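Acetolactate synthase isozyme 1 large subunit (Escherichia coli, PDB 6LPI) is the large subunit of an acetohydroxy-acid synthase, a thiamine diphosphate-dependent enzyme that binds thiamine diphosphate, a magnesium ion and flavin-adenine dinucleotide. Local coordinates at residues R289-F297 with P551-M559. Residues are numbered along the deposited sequence; the frame is centred on the assembly and turned at random.
With FAD (flavin-adenine dinucleotide), chain I.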
# COMPACT_ATOMS: atom_id res chain seq x y z
N ARG B 289 1.94 13.90 -3.73
CA ARG B 289 2.11 13.53 -5.12
C ARG B 289 0.80 13.51 -5.90
O ARG B 289 0.82 13.61 -7.13
CB ARG B 289 2.79 12.16 -5.19
CG ARG B 289 4.30 12.22 -4.97
CD ARG B 289 4.94 10.84 -4.81
NE ARG B 289 6.38 10.87 -5.08
CZ ARG B 289 7.27 10.01 -4.58
NH1 ARG B 289 6.89 9.02 -3.76
NH2 ARG B 289 8.55 10.14 -4.89
N ALA B 290 -0.33 13.50 -5.22
CA ALA B 290 -1.61 13.68 -5.90
C ALA B 290 -2.13 15.10 -5.77
O ALA B 290 -2.84 15.56 -6.66
CB ALA B 290 -2.67 12.73 -5.36
N ILE B 291 -1.77 15.78 -4.68
CA ILE B 291 -2.35 17.07 -4.30
C ILE B 291 -1.43 18.24 -4.61
O ILE B 291 -1.90 19.32 -5.01
CB ILE B 291 -2.66 17.01 -2.79
CG1 ILE B 291 -3.89 16.16 -2.55
CG2 ILE B 291 -2.74 18.36 -2.10
CD1 ILE B 291 -4.89 16.24 -3.66
N GLY B 292 -0.12 18.01 -4.54
CA GLY B 292 0.82 19.10 -4.69
C GLY B 292 0.83 19.92 -3.41
O GLY B 292 0.48 19.44 -2.34
N LYS B 293 1.21 21.20 -3.53
CA LYS B 293 1.18 22.14 -2.40
C LYS B 293 -0.23 22.21 -1.81
O LYS B 293 -1.17 22.65 -2.48
CB LYS B 293 1.65 23.53 -2.81
CG LYS B 293 3.15 23.65 -2.84
CD LYS B 293 3.60 25.03 -2.44
CE LYS B 293 3.21 25.32 -1.01
NZ LYS B 293 3.51 26.73 -0.67
N THR B 294 -0.36 21.75 -0.57
CA THR B 294 -1.66 21.56 0.05
C THR B 294 -2.54 22.81 -0.04
O THR B 294 -3.68 22.75 -0.51
CB THR B 294 -1.45 21.19 1.51
OG1 THR B 294 -0.65 20.00 1.58
CG2 THR B 294 -2.76 20.97 2.20
N GLU B 295 -2.01 23.95 0.37
CA GLU B 295 -2.83 25.15 0.46
C GLU B 295 -3.27 25.66 -0.91
O GLU B 295 -4.25 26.41 -0.99
CB GLU B 295 -2.06 26.21 1.24
CG GLU B 295 -1.60 25.73 2.62
CD GLU B 295 -0.30 24.92 2.59
OE1 GLU B 295 0.49 25.09 1.63
OE2 GLU B 295 -0.06 24.14 3.54
N GLN B 296 -2.61 25.25 -1.99
CA GLN B 296 -3.00 25.72 -3.32
C GLN B 296 -3.81 24.67 -4.06
O GLN B 296 -4.04 24.82 -5.27
CB GLN B 296 -1.77 26.09 -4.15
CG GLN B 296 -0.76 26.93 -3.43
CD GLN B 296 -1.23 28.35 -3.24
OE1 GLN B 296 -2.39 28.66 -3.50
NE2 GLN B 296 -0.33 29.22 -2.80
N PHE B 297 -4.32 23.66 -3.38
CA PHE B 297 -5.00 22.56 -4.04
C PHE B 297 -6.48 22.73 -3.81
O PHE B 297 -6.98 22.51 -2.70
CB PHE B 297 -4.54 21.20 -3.53
CG PHE B 297 -5.29 20.07 -4.15
CD1 PHE B 297 -5.10 19.76 -5.50
CD2 PHE B 297 -6.21 19.34 -3.43
CE1 PHE B 297 -5.80 18.73 -6.10
CE2 PHE B 297 -6.94 18.32 -4.04
CZ PHE B 297 -6.73 18.01 -5.36
N PRO B 551 6.96 19.94 -10.49
CA PRO B 551 8.23 20.00 -9.77
C PRO B 551 7.99 19.83 -8.28
O PRO B 551 6.99 20.32 -7.75
CB PRO B 551 8.75 21.41 -10.09
CG PRO B 551 8.07 21.78 -11.35
CD PRO B 551 6.72 21.15 -11.28
N PRO B 552 8.88 19.12 -7.59
CA PRO B 552 8.66 18.86 -6.16
C PRO B 552 8.50 20.17 -5.40
O PRO B 552 9.24 21.13 -5.64
CB PRO B 552 9.91 18.08 -5.73
CG PRO B 552 10.52 17.56 -7.01
CD PRO B 552 10.16 18.56 -8.08
N GLY B 553 7.46 20.24 -4.58
CA GLY B 553 7.18 21.43 -3.81
C GLY B 553 6.33 22.46 -4.51
O GLY B 553 6.11 23.55 -3.95
N ALA B 554 5.84 22.17 -5.70
CA ALA B 554 5.05 23.12 -6.47
C ALA B 554 3.56 22.81 -6.37
O ALA B 554 3.15 21.74 -5.91
CB ALA B 554 5.47 23.11 -7.95
N ALA B 555 2.76 23.79 -6.79
CA ALA B 555 1.33 23.62 -6.97
C ALA B 555 1.06 22.68 -8.15
O ALA B 555 1.91 22.48 -9.02
CB ALA B 555 0.68 24.98 -7.24
N ASN B 556 -0.13 22.08 -8.15
CA ASN B 556 -0.47 21.21 -9.28
C ASN B 556 -0.69 21.99 -10.57
O ASN B 556 -0.75 21.38 -11.64
CB ASN B 556 -1.75 20.41 -9.02
CG ASN B 556 -1.50 19.09 -8.32
OD1 ASN B 556 -0.40 18.54 -8.36
ND2 ASN B 556 -2.56 18.53 -7.74
N THR B 557 -0.82 23.33 -10.50
CA THR B 557 -0.98 24.19 -11.66
C THR B 557 0.35 24.63 -12.26
O THR B 557 0.36 25.45 -13.18
CB THR B 557 -1.80 25.43 -11.30
OG1 THR B 557 -1.41 25.93 -10.02
CG2 THR B 557 -3.28 25.09 -11.30
N GLU B 558 1.46 24.10 -11.77
CA GLU B 558 2.78 24.51 -12.20
C GLU B 558 3.45 23.28 -12.79
O GLU B 558 4.33 22.69 -12.17
CB GLU B 558 3.62 25.08 -11.02
CG GLU B 558 2.92 26.09 -10.09
CD GLU B 558 2.60 27.43 -10.77
OE1 GLU B 558 3.55 28.07 -11.28
OE2 GLU B 558 1.42 27.86 -10.78
N MET B 559 3.07 22.92 -14.01
CA MET B 559 3.51 21.67 -14.61
C MET B 559 4.45 21.89 -15.79
O MET B 559 4.37 22.91 -16.49
CB MET B 559 2.31 20.87 -15.08
CG MET B 559 1.36 20.53 -14.00
SD MET B 559 -0.05 19.83 -14.84
CE MET B 559 -0.68 21.30 -15.64
PA FAD I . -3.62 4.98 -0.38
O1A FAD I . -3.69 4.02 -1.49
O2A FAD I . -2.54 4.76 0.65
O5B FAD I . -5.08 4.89 0.21
C5B FAD I . -5.32 4.43 1.55
C4B FAD I . -6.37 5.32 2.16
O4B FAD I . -7.69 4.74 2.00
C3B FAD I . -6.20 5.57 3.65
O3B FAD I . -6.58 6.92 3.93
C2B FAD I . -7.13 4.50 4.25
O2B FAD I . -7.55 4.76 5.58
C1B FAD I . -8.29 4.62 3.28
N9A FAD I . -9.20 3.48 3.26
C8A FAD I . -8.89 2.16 3.08
N7A FAD I . -9.93 1.36 3.09
C5A FAD I . -11.00 2.22 3.29
C6A FAD I . -12.39 2.00 3.41
N6A FAD I . -12.96 0.80 3.34
N1A FAD I . -13.18 3.08 3.62
C2A FAD I . -12.62 4.28 3.70
N3A FAD I . -11.33 4.61 3.59
C4A FAD I . -10.57 3.53 3.40
N1 FAD I . -0.04 9.41 -6.95
C2 FAD I . -0.92 10.26 -7.54
O2 FAD I . -2.06 10.38 -7.13
N3 FAD I . -0.53 11.02 -8.63
C4 FAD I . 0.72 11.00 -9.22
O4 FAD I . 0.95 11.72 -10.20
C4X FAD I . 1.66 10.09 -8.59
N5 FAD I . 2.87 10.00 -9.08
C5X FAD I . 3.76 9.11 -8.47
C6 FAD I . 5.05 8.99 -8.98
C7 FAD I . 5.96 8.10 -8.41
C7M FAD I . 7.36 8.01 -8.97
C8 FAD I . 5.58 7.33 -7.31
C8M FAD I . 6.55 6.37 -6.66
C9 FAD I . 4.29 7.45 -6.80
C9A FAD I . 3.38 8.34 -7.36
N10 FAD I . 2.07 8.48 -6.86
C10 FAD I . 1.18 9.34 -7.45
C1' FAD I . 1.61 7.69 -5.72
C2' FAD I . 1.68 8.47 -4.41
O2' FAD I . 2.99 8.41 -3.86
C3' FAD I . 0.71 7.85 -3.41
O3' FAD I . 1.02 6.48 -3.23
C4' FAD I . -0.76 7.97 -3.80
O4' FAD I . -0.97 9.23 -4.42
C5' FAD I . -1.68 7.84 -2.61
O5' FAD I . -3.00 7.50 -3.07
P FAD I . -4.15 7.23 -2.05
O1P FAD I . -4.62 8.57 -1.47
O2P FAD I . -5.07 6.43 -2.64
O3P FAD I . -3.40 6.45 -0.94
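Asn-556 reaches from the C-terminal tail to the carbonyl end of helix 288-291, a short helix in the Rossmann-like central domain of this thiamine diphosphate enzyme. Its amide nitrogen ND2 donates to Ala-290 O at 3.2 Å, a fairly straight bond (164° at the hydrogen). The acceptor lies close to the amide plane, whereas the donor is tilted from the carbonyl plane of Ala-290. ND2 comes still nearer to Ile-291 O, 2.9 Å away, but the angle there is too poor for a hydrogen bond. With CG turned beside the backbone N of Asn-556 (chi1 -88°), ND2 also lies against Phe-297, 3.6 Å from CD1, ring and amide planes standing 85° apart. Asn-270 of helix 267-273 also touches the Asn-556 side chain.

Turned from the tail, Ala-290 lines the flavin-adenine dinucleotide pocket, its CB facing FAD O2. One residue past the helix, Gly-292 takes positive phi and the chain turns to face the tail. Two beta turns shape the tail here: a type II turn closed by Ala-554 N on Pro-551 O, and a type I turn closed by Glu-558 N on Ala-555 O. Across from them, Gln-296 N is bonded to Lys-293 O and Phe-297 N to Thr-294 O, while Lys-317 NZ donates to the carbonyls of Thr-294 and Phe-297. CB of Gln-296 meets CB of Ala-555, and CG and CD of Lys-293 rest against Gly-553 O before the chain leads away. Lys-293 N donates to Ala-554 O at 3.1 Å, approaching from above the carbonyl plane.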